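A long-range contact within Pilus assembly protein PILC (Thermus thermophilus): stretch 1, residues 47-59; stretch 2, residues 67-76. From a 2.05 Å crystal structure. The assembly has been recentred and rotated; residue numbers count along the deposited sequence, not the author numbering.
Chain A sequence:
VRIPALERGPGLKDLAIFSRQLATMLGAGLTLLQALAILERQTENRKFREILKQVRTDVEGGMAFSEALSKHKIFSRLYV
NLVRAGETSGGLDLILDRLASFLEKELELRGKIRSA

Stretch 1, residues 47-59: KFREILKQVRTDV
Stretch 2, residues 67-76: EALSKHKIFS

Stretch 1 is helical throughout (phi/psi near -65/-42), with i to i+4 backbone hydrogen bonds such as Val 55 N to Ile 51 O, 2.9 Å. Stretch 2 enters as helix and leaves as loop, running past it obliquely in the opposite sense: the CA atoms of Val 55 and Ala 68 lie 5.2 Å apart, those of Ile 51 and His 72 7.4 Å, and those of Phe 48 and Ile 74 8.8 Å, so the chains diverge.

Ala 68 makes the tightest backbone approach. Its CB points toward stretch 1 and meets Val 55 CG1 (3.8 Å), Asp 58 CB (3.9 Å) and Val 59 CG2 (4.0 Å); both valines are t. Leu 69 (m, t) starts away, yet its CD2 returns to within 4.1 Å of Val 55 CG1. Lys 71 (m, t, t, t) extends its NZ to Asp 58 OD2 at 3.2 Å, a salt bridge that is also a hydrogen bond; Asp 58 is m.

His 72 (chi1 m, chi2 -82°) has extended phi/psi (-129/129), and its N hydrogen-bonds Leu 69 O at 2.9 Å. Ile 51 (m, m) places CG2 3.6 Å from the His 72 ring centroid, 14° off the normal, a CH-pi contact over one face. Gln 54 CG approaches the ring edge, 4.0 Å from His 72 NE2. The O atom of water 1 joins the polar groups, donating to Asp 58 OD2 (2.6 Å) and Ala 68 O (2.9 Å) and hydrogen-bonded to His 72 NE2 (3.0 Å).

A type I turn from His 72 to Phe 75, closed by Phe 75 N to His 72 O (3.1 Å), carries Ile 74 (t, p) toward stretch 1, its CG2 4.1 Å from Phe 48 CE1. Phe 75 (m, chi2 103°) points sideways, but its ring end reaches inward: Phe 75 CZ lies 3.8 Å from Phe 48 CE1, at the edge of the Phe 48 ring (t, chi2 20°), while Phe 75 CE1 is 4.3 Å from Ile 51 CG2.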

# COMPACT_ATOMS: atom_id res chain seq x y z
N LYS A 47 -10.65 2.15 -7.63
CA LYS A 47 -9.61 3.15 -7.82
C LYS A 47 -8.32 2.76 -7.12
O LYS A 47 -7.22 2.98 -7.65
CB LYS A 47 -10.09 4.52 -7.34
CG LYS A 47 -9.27 5.68 -7.88
CD LYS A 47 -10.17 6.84 -8.29
CE LYS A 47 -9.44 7.80 -9.22
NZ LYS A 47 -10.36 8.84 -9.77
N PHE A 48 -8.44 2.16 -5.94
CA PHE A 48 -7.26 1.64 -5.25
C PHE A 48 -6.66 0.46 -6.00
O PHE A 48 -5.44 0.33 -6.09
CB PHE A 48 -7.60 1.24 -3.81
CG PHE A 48 -6.40 1.22 -2.89
CD1 PHE A 48 -5.25 1.93 -3.22
CD2 PHE A 48 -6.45 0.55 -1.69
CE1 PHE A 48 -4.15 1.92 -2.38
CE2 PHE A 48 -5.36 0.56 -0.82
CZ PHE A 48 -4.21 1.24 -1.17
N ARG A 49 -7.53 -0.37 -6.58
CA ARG A 49 -7.10 -1.49 -7.41
C ARG A 49 -6.28 -1.00 -8.60
O ARG A 49 -5.24 -1.57 -8.93
CB ARG A 49 -8.30 -2.29 -7.92
CG ARG A 49 -8.70 -3.45 -7.03
CD ARG A 49 -9.16 -4.65 -7.84
NE ARG A 49 -10.20 -4.31 -8.80
CZ ARG A 49 -11.42 -3.87 -8.46
NH1 ARG A 49 -11.74 -3.70 -7.19
NH2 ARG A 49 -12.30 -3.60 -9.41
N GLU A 50 -6.77 0.04 -9.27
CA GLU A 50 -6.05 0.62 -10.39
C GLU A 50 -4.71 1.19 -9.91
O GLU A 50 -3.70 1.04 -10.58
CB GLU A 50 -6.89 1.71 -11.06
CG GLU A 50 -8.06 1.17 -11.87
CD GLU A 50 -7.74 1.04 -13.34
OE1 GLU A 50 -6.53 1.02 -13.68
OE2 GLU A 50 -8.68 1.00 -14.16
N ILE A 51 -4.72 1.81 -8.74
CA ILE A 51 -3.51 2.35 -8.14
C ILE A 51 -2.49 1.24 -7.91
O ILE A 51 -1.30 1.40 -8.20
CB ILE A 51 -3.81 3.00 -6.77
CG1 ILE A 51 -4.70 4.23 -6.95
CG2 ILE A 51 -2.52 3.36 -6.06
CD1 ILE A 51 -3.99 5.42 -7.51
N LEU A 52 -2.95 0.14 -7.34
CA LEU A 52 -2.06 -0.93 -6.93
C LEU A 52 -1.51 -1.70 -8.12
O LEU A 52 -0.37 -2.16 -8.10
CB LEU A 52 -2.76 -1.87 -5.95
CG LEU A 52 -3.13 -1.22 -4.62
CD1 LEU A 52 -3.92 -2.19 -3.76
CD2 LEU A 52 -1.88 -0.72 -3.90
N LYS A 53 -2.31 -1.82 -9.18
CA LYS A 53 -1.82 -2.41 -10.43
C LYS A 53 -0.69 -1.57 -11.02
O LYS A 53 0.28 -2.10 -11.57
CB LYS A 53 -2.95 -2.58 -11.44
CG LYS A 53 -4.04 -3.53 -10.96
CD LYS A 53 -5.15 -3.71 -12.00
CE LYS A 53 -6.28 -4.55 -11.42
NZ LYS A 53 -7.29 -4.93 -12.45
N GLN A 54 -0.81 -0.25 -10.90
CA GLN A 54 0.24 0.64 -11.38
C GLN A 54 1.49 0.54 -10.49
O GLN A 54 2.61 0.58 -10.99
CB GLN A 54 -0.25 2.08 -11.46
CG GLN A 54 0.82 3.07 -11.87
CD GLN A 54 1.26 2.89 -13.30
OE1 GLN A 54 0.45 3.01 -14.23
NE2 GLN A 54 2.54 2.61 -13.50
N VAL A 55 1.28 0.38 -9.19
CA VAL A 55 2.41 0.22 -8.27
C VAL A 55 3.17 -1.07 -8.55
O VAL A 55 4.41 -1.07 -8.58
CB VAL A 55 1.95 0.22 -6.80
CG1 VAL A 55 3.11 -0.15 -5.88
CG2 VAL A 55 1.38 1.59 -6.42
N ARG A 56 2.44 -2.15 -8.76
CA ARG A 56 3.05 -3.45 -9.03
C ARG A 56 3.78 -3.46 -10.37
O ARG A 56 4.85 -4.04 -10.50
CB ARG A 56 2.00 -4.56 -9.00
CG ARG A 56 2.53 -5.93 -9.39
CD ARG A 56 1.49 -7.00 -9.16
NE ARG A 56 1.69 -8.16 -10.03
CZ ARG A 56 1.57 -8.13 -11.35
NH1 ARG A 56 1.29 -6.99 -11.97
NH2 ARG A 56 1.74 -9.24 -12.06
N THR A 57 3.15 -2.86 -11.37
CA THR A 57 3.77 -2.70 -12.69
C THR A 57 5.09 -1.95 -12.58
O THR A 57 6.10 -2.35 -13.15
CB THR A 57 2.85 -1.93 -13.64
OG1 THR A 57 1.57 -2.57 -13.67
CG2 THR A 57 3.43 -1.90 -15.05
N ASP A 58 5.07 -0.83 -11.85
CA ASP A 58 6.25 -0.00 -11.67
C ASP A 58 7.37 -0.79 -11.00
O ASP A 58 8.52 -0.74 -11.45
CB ASP A 58 5.91 1.24 -10.84
CG ASP A 58 5.14 2.28 -11.64
OD1 ASP A 58 4.98 2.09 -12.87
OD2 ASP A 58 4.69 3.28 -11.05
N VAL A 59 7.04 -1.50 -9.93
CA VAL A 59 8.04 -2.27 -9.18
C VAL A 59 8.59 -3.44 -9.98
O VAL A 59 9.79 -3.73 -9.95
CB VAL A 59 7.47 -2.79 -7.85
CG1 VAL A 59 8.52 -3.61 -7.12
CG2 VAL A 59 6.98 -1.63 -6.98
N GLU A 67 9.13 4.82 -4.35
CA GLU A 67 8.85 5.75 -5.45
C GLU A 67 7.55 5.41 -6.16
O GLU A 67 6.80 6.30 -6.56
CB GLU A 67 10.01 5.82 -6.45
CG GLU A 67 9.67 6.66 -7.68
CD GLU A 67 10.88 6.98 -8.56
OE1 GLU A 67 11.85 6.19 -8.54
OE2 GLU A 67 10.84 7.99 -9.29
N ALA A 68 7.27 4.12 -6.32
CA ALA A 68 5.99 3.70 -6.89
C ALA A 68 4.82 4.21 -6.05
O ALA A 68 3.84 4.73 -6.58
CB ALA A 68 5.93 2.19 -7.04
N LEU A 69 4.94 4.11 -4.73
CA LEU A 69 3.94 4.65 -3.81
C LEU A 69 3.82 6.16 -3.92
O LEU A 69 2.73 6.72 -3.84
CB LEU A 69 4.26 4.27 -2.36
CG LEU A 69 4.46 2.78 -2.04
CD1 LEU A 69 4.79 2.60 -0.57
CD2 LEU A 69 3.24 1.97 -2.43
N SER A 70 4.97 6.83 -4.03
CA SER A 70 5.00 8.29 -3.92
C SER A 70 4.23 8.94 -5.06
O SER A 70 3.96 10.14 -5.04
CB SER A 70 6.44 8.80 -3.89
OG SER A 70 7.04 8.69 -5.17
N LYS A 71 3.85 8.13 -6.05
CA LYS A 71 3.08 8.62 -7.19
C LYS A 71 1.61 8.83 -6.84
O LYS A 71 0.86 9.38 -7.63
CB LYS A 71 3.18 7.64 -8.35
CG LYS A 71 4.47 7.73 -9.14
CD LYS A 71 4.51 6.67 -10.23
CE LYS A 71 5.62 6.94 -11.23
NZ LYS A 71 5.54 6.01 -12.39
N HIS A 72 1.21 8.37 -5.66
CA HIS A 72 -0.21 8.29 -5.33
C HIS A 72 -0.55 8.94 -3.99
O HIS A 72 0.06 8.62 -2.96
CB HIS A 72 -0.69 6.84 -5.37
CG HIS A 72 -0.39 6.15 -6.67
ND1 HIS A 72 -1.20 6.27 -7.78
CD2 HIS A 72 0.62 5.33 -7.03
CE1 HIS A 72 -0.69 5.56 -8.77
NE2 HIS A 72 0.41 4.98 -8.34
N LYS A 73 -1.54 9.82 -4.00
CA LYS A 73 -1.82 10.70 -2.87
C LYS A 73 -2.17 9.92 -1.60
O LYS A 73 -1.89 10.38 -0.49
CB LYS A 73 -2.96 11.67 -3.21
CG LYS A 73 -2.62 12.66 -4.31
CD LYS A 73 -3.84 12.98 -5.19
CE LYS A 73 -5.12 13.08 -4.37
NZ LYS A 73 -5.21 14.35 -3.60
N ILE A 74 -2.79 8.76 -1.77
CA ILE A 74 -3.25 7.99 -0.62
C ILE A 74 -2.12 7.62 0.35
O ILE A 74 -2.35 7.36 1.53
CB ILE A 74 -4.01 6.72 -1.06
CG1 ILE A 74 -4.50 5.93 0.15
CG2 ILE A 74 -3.12 5.85 -1.95
CD1 ILE A 74 -5.50 6.69 1.01
N PHE A 75 -0.88 7.61 -0.15
CA PHE A 75 0.26 7.30 0.70
C PHE A 75 0.95 8.58 1.19
O PHE A 75 1.46 9.36 0.39
CB PHE A 75 1.26 6.40 -0.04
CG PHE A 75 0.65 5.12 -0.56
CD1 PHE A 75 0.32 4.98 -1.90
CD2 PHE A 75 0.34 4.08 0.31
CE1 PHE A 75 -0.28 3.82 -2.37
CE2 PHE A 75 -0.25 2.92 -0.16
CZ PHE A 75 -0.57 2.80 -1.50
N SER A 76 0.90 8.82 2.50
CA SER A 76 1.46 10.04 3.08
C SER A 76 2.99 10.07 3.02
O SER A 76 3.63 9.04 2.83
CB SER A 76 1.00 10.19 4.54
OG SER A 76 1.67 9.25 5.37
O HOH W 1 2.95 3.68 -9.10